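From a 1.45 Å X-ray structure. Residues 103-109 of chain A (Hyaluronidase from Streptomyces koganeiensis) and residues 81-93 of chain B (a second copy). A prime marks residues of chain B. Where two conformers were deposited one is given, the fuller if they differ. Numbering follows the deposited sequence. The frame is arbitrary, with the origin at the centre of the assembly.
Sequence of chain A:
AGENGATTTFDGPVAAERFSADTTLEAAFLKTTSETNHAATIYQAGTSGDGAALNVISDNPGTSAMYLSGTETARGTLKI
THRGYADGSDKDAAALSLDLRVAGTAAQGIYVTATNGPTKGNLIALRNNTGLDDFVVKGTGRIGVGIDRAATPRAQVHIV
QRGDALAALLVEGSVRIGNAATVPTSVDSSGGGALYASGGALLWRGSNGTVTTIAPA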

# COMPACT_ATOMS: atom_id res chain seq x y z
N ALA A 103 -4.34 19.44 -10.22
CA ALA A 103 -3.06 20.06 -9.89
C ALA A 103 -3.24 21.02 -8.72
O ALA A 103 -4.17 21.82 -8.72
CB ALA A 103 -2.49 20.80 -11.10
N GLY A 104 -2.36 20.91 -7.72
CA GLY A 104 -2.47 21.70 -6.50
C GLY A 104 -3.00 20.89 -5.33
O GLY A 104 -2.91 21.31 -4.19
N THR A 105 -3.54 19.71 -5.62
CA THR A 105 -4.06 18.85 -4.56
C THR A 105 -3.01 18.52 -3.49
O THR A 105 -1.80 18.48 -3.77
CB THR A 105 -4.65 17.56 -5.14
OG1 THR A 105 -5.27 16.81 -4.10
CG2 THR A 105 -3.57 16.69 -5.79
N ALA A 106 -3.49 18.30 -2.27
CA ALA A 106 -2.63 17.86 -1.17
C ALA A 106 -3.16 16.55 -0.59
O ALA A 106 -2.73 16.10 0.48
CB ALA A 106 -2.56 18.94 -0.09
N ALA A 107 -4.10 15.93 -1.30
CA ALA A 107 -4.65 14.64 -0.90
C ALA A 107 -3.61 13.53 -0.82
O ALA A 107 -2.67 13.48 -1.61
CB ALA A 107 -5.75 14.22 -1.86
N GLN A 108 -3.80 12.64 0.13
CA GLN A 108 -2.91 11.51 0.32
C GLN A 108 -3.38 10.33 -0.49
O GLN A 108 -4.56 10.26 -0.88
CB GLN A 108 -2.84 11.16 1.81
CG GLN A 108 -2.38 12.32 2.67
CD GLN A 108 -2.59 12.06 4.14
OE1 GLN A 108 -1.72 11.51 4.81
NE2 GLN A 108 -3.75 12.45 4.66
N GLY A 109 -2.48 9.39 -0.74
CA GLY A 109 -2.80 8.16 -1.44
C GLY A 109 -3.45 7.14 -0.52
O GLY A 109 -4.67 6.94 -0.55
N THR B 81 -10.70 7.37 -7.83
CA THR B 81 -10.31 8.73 -8.16
C THR B 81 -10.72 9.68 -7.05
O THR B 81 -11.87 9.69 -6.63
CB THR B 81 -10.97 9.20 -9.47
OG1 THR B 81 -10.52 8.38 -10.55
CG2 THR B 81 -10.63 10.65 -9.77
N HIS B 82 -9.77 10.46 -6.57
CA HIS B 82 -10.07 11.60 -5.70
C HIS B 82 -9.93 12.88 -6.51
O HIS B 82 -8.85 13.19 -7.03
CB HIS B 82 -9.16 11.64 -4.47
CG HIS B 82 -9.41 12.82 -3.59
ND1 HIS B 82 -8.72 14.00 -3.73
CD2 HIS B 82 -10.31 13.02 -2.60
CE1 HIS B 82 -9.17 14.87 -2.85
NE2 HIS B 82 -10.14 14.30 -2.15
N ARG B 83 -11.04 13.61 -6.61
CA ARG B 83 -11.07 14.89 -7.31
C ARG B 83 -10.68 15.98 -6.32
O ARG B 83 -11.45 16.34 -5.43
CB ARG B 83 -12.47 15.13 -7.91
CG ARG B 83 -13.00 13.88 -8.62
CD ARG B 83 -14.28 14.12 -9.41
NE ARG B 83 -15.33 14.79 -8.65
CZ ARG B 83 -16.24 14.17 -7.90
NH1 ARG B 83 -16.25 12.85 -7.79
NH2 ARG B 83 -17.16 14.90 -7.27
N GLY B 84 -9.45 16.48 -6.47
CA GLY B 84 -8.87 17.37 -5.49
C GLY B 84 -9.14 18.84 -5.73
O GLY B 84 -10.00 19.23 -6.53
N TYR B 85 -8.39 19.66 -5.01
CA TYR B 85 -8.60 21.11 -5.00
C TYR B 85 -7.28 21.83 -5.25
O TYR B 85 -6.25 21.50 -4.65
CB TYR B 85 -9.22 21.54 -3.66
CG TYR B 85 -10.58 20.94 -3.43
CD1 TYR B 85 -10.70 19.63 -2.99
CD2 TYR B 85 -11.73 21.66 -3.67
CE1 TYR B 85 -11.94 19.06 -2.80
CE2 TYR B 85 -12.98 21.10 -3.46
CZ TYR B 85 -13.07 19.80 -3.03
OH TYR B 85 -14.29 19.21 -2.82
N ALA B 86 -7.32 22.81 -6.14
CA ALA B 86 -6.11 23.51 -6.58
C ALA B 86 -5.43 24.31 -5.46
O ALA B 86 -4.23 24.63 -5.55
CB ALA B 86 -6.44 24.43 -7.76
N ASP B 87 -6.16 24.59 -4.40
CA ASP B 87 -5.64 25.36 -3.29
C ASP B 87 -5.14 24.52 -2.15
O ASP B 87 -4.76 25.02 -1.13
CB ASP B 87 -6.67 26.35 -2.75
CG ASP B 87 -7.91 25.69 -2.21
OD1 ASP B 87 -7.92 24.47 -2.14
OD2 ASP B 87 -8.88 26.40 -1.84
N GLY B 88 -5.17 23.22 -2.35
CA GLY B 88 -4.59 22.32 -1.37
C GLY B 88 -5.43 22.17 -0.12
O GLY B 88 -4.94 21.71 0.91
N SER B 89 -6.71 22.53 -0.22
CA SER B 89 -7.62 22.46 0.92
C SER B 89 -8.03 21.02 1.25
O SER B 89 -8.88 20.80 2.10
CB SER B 89 -8.87 23.32 0.67
OG SER B 89 -9.60 22.86 -0.45
N ASP B 90 -7.41 20.06 0.57
CA ASP B 90 -7.67 18.65 0.83
C ASP B 90 -6.48 17.93 1.47
O ASP B 90 -6.29 16.73 1.29
CB ASP B 90 -8.07 17.94 -0.46
CG ASP B 90 -7.11 18.19 -1.60
OD1 ASP B 90 -6.05 18.85 -1.40
OD2 ASP B 90 -7.41 17.69 -2.70
N LYS B 91 -5.71 18.65 2.27
CA LYS B 91 -4.49 18.08 2.84
C LYS B 91 -4.79 16.96 3.84
O LYS B 91 -3.93 16.10 4.10
CB LYS B 91 -3.62 19.19 3.48
CG LYS B 91 -4.13 19.81 4.76
CD LYS B 91 -3.02 20.65 5.40
CE LYS B 91 -3.53 21.62 6.46
NZ LYS B 91 -3.83 20.96 7.76
N ASP B 92 -6.01 16.93 4.38
CA ASP B 92 -6.40 15.85 5.29
C ASP B 92 -7.20 14.71 4.61
O ASP B 92 -7.60 13.75 5.26
CB ASP B 92 -7.20 16.40 6.47
CG ASP B 92 -6.36 17.32 7.35
OD1 ASP B 92 -5.13 17.12 7.43
OD2 ASP B 92 -6.94 18.24 7.97
N ALA B 93 -7.38 14.81 3.30
CA ALA B 93 -8.09 13.77 2.56
C ALA B 93 -7.14 12.67 2.07
O ALA B 93 -5.91 12.83 2.09
CB ALA B 93 -8.83 14.38 1.38
O HOH W 1 -6.56 14.63 -5.36
O HOH W 2 -1.55 16.28 2.81

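Two irregular segments run alongside each other here, from Gly104 near Ala86′ to Ala107 near Ala93′, and polar contacts to backbone atoms and one carboxylate set the register. At the start, Ala103 O accepts a CA-H...O contact from Ala86′ CA at 3.3 Å. Gly104 follows with positive phi and its CA 3.5 Å from Ala86′ O; a CB there would clash with that oxygen, so bare backbone is what permits this approach to the Tyr85′ to Gly88′ turn.

Asp90′ is the anchor. Its OD2 accepts from Thr105 OG1 at 2.7 Å, while its OD1 takes the amide of Ala106, N to OD1 2.8 Å and nearly straight. Thr105 OG1 also accepts from Ala107 N at 3.2 Å and from water 1, which reaches His82′ ND1 as well, so one hydroxyl ties its own loop to the partner. Gly84′ leaves room beside it: a CB would strike OG1.

Ala106 directs its small CB toward chain B, 3.7 Å from Lys91′ CB, and water 2 bridges Ala106 O and Lys91′ O. Ala107 CB lies 3.5 Å from His82′ ND1. Finally Gln108 N donates to Ala93′ O at 2.9 Å, and Gln108 NE2 adds a weak bond to Ala93′ O at 3.4 Å.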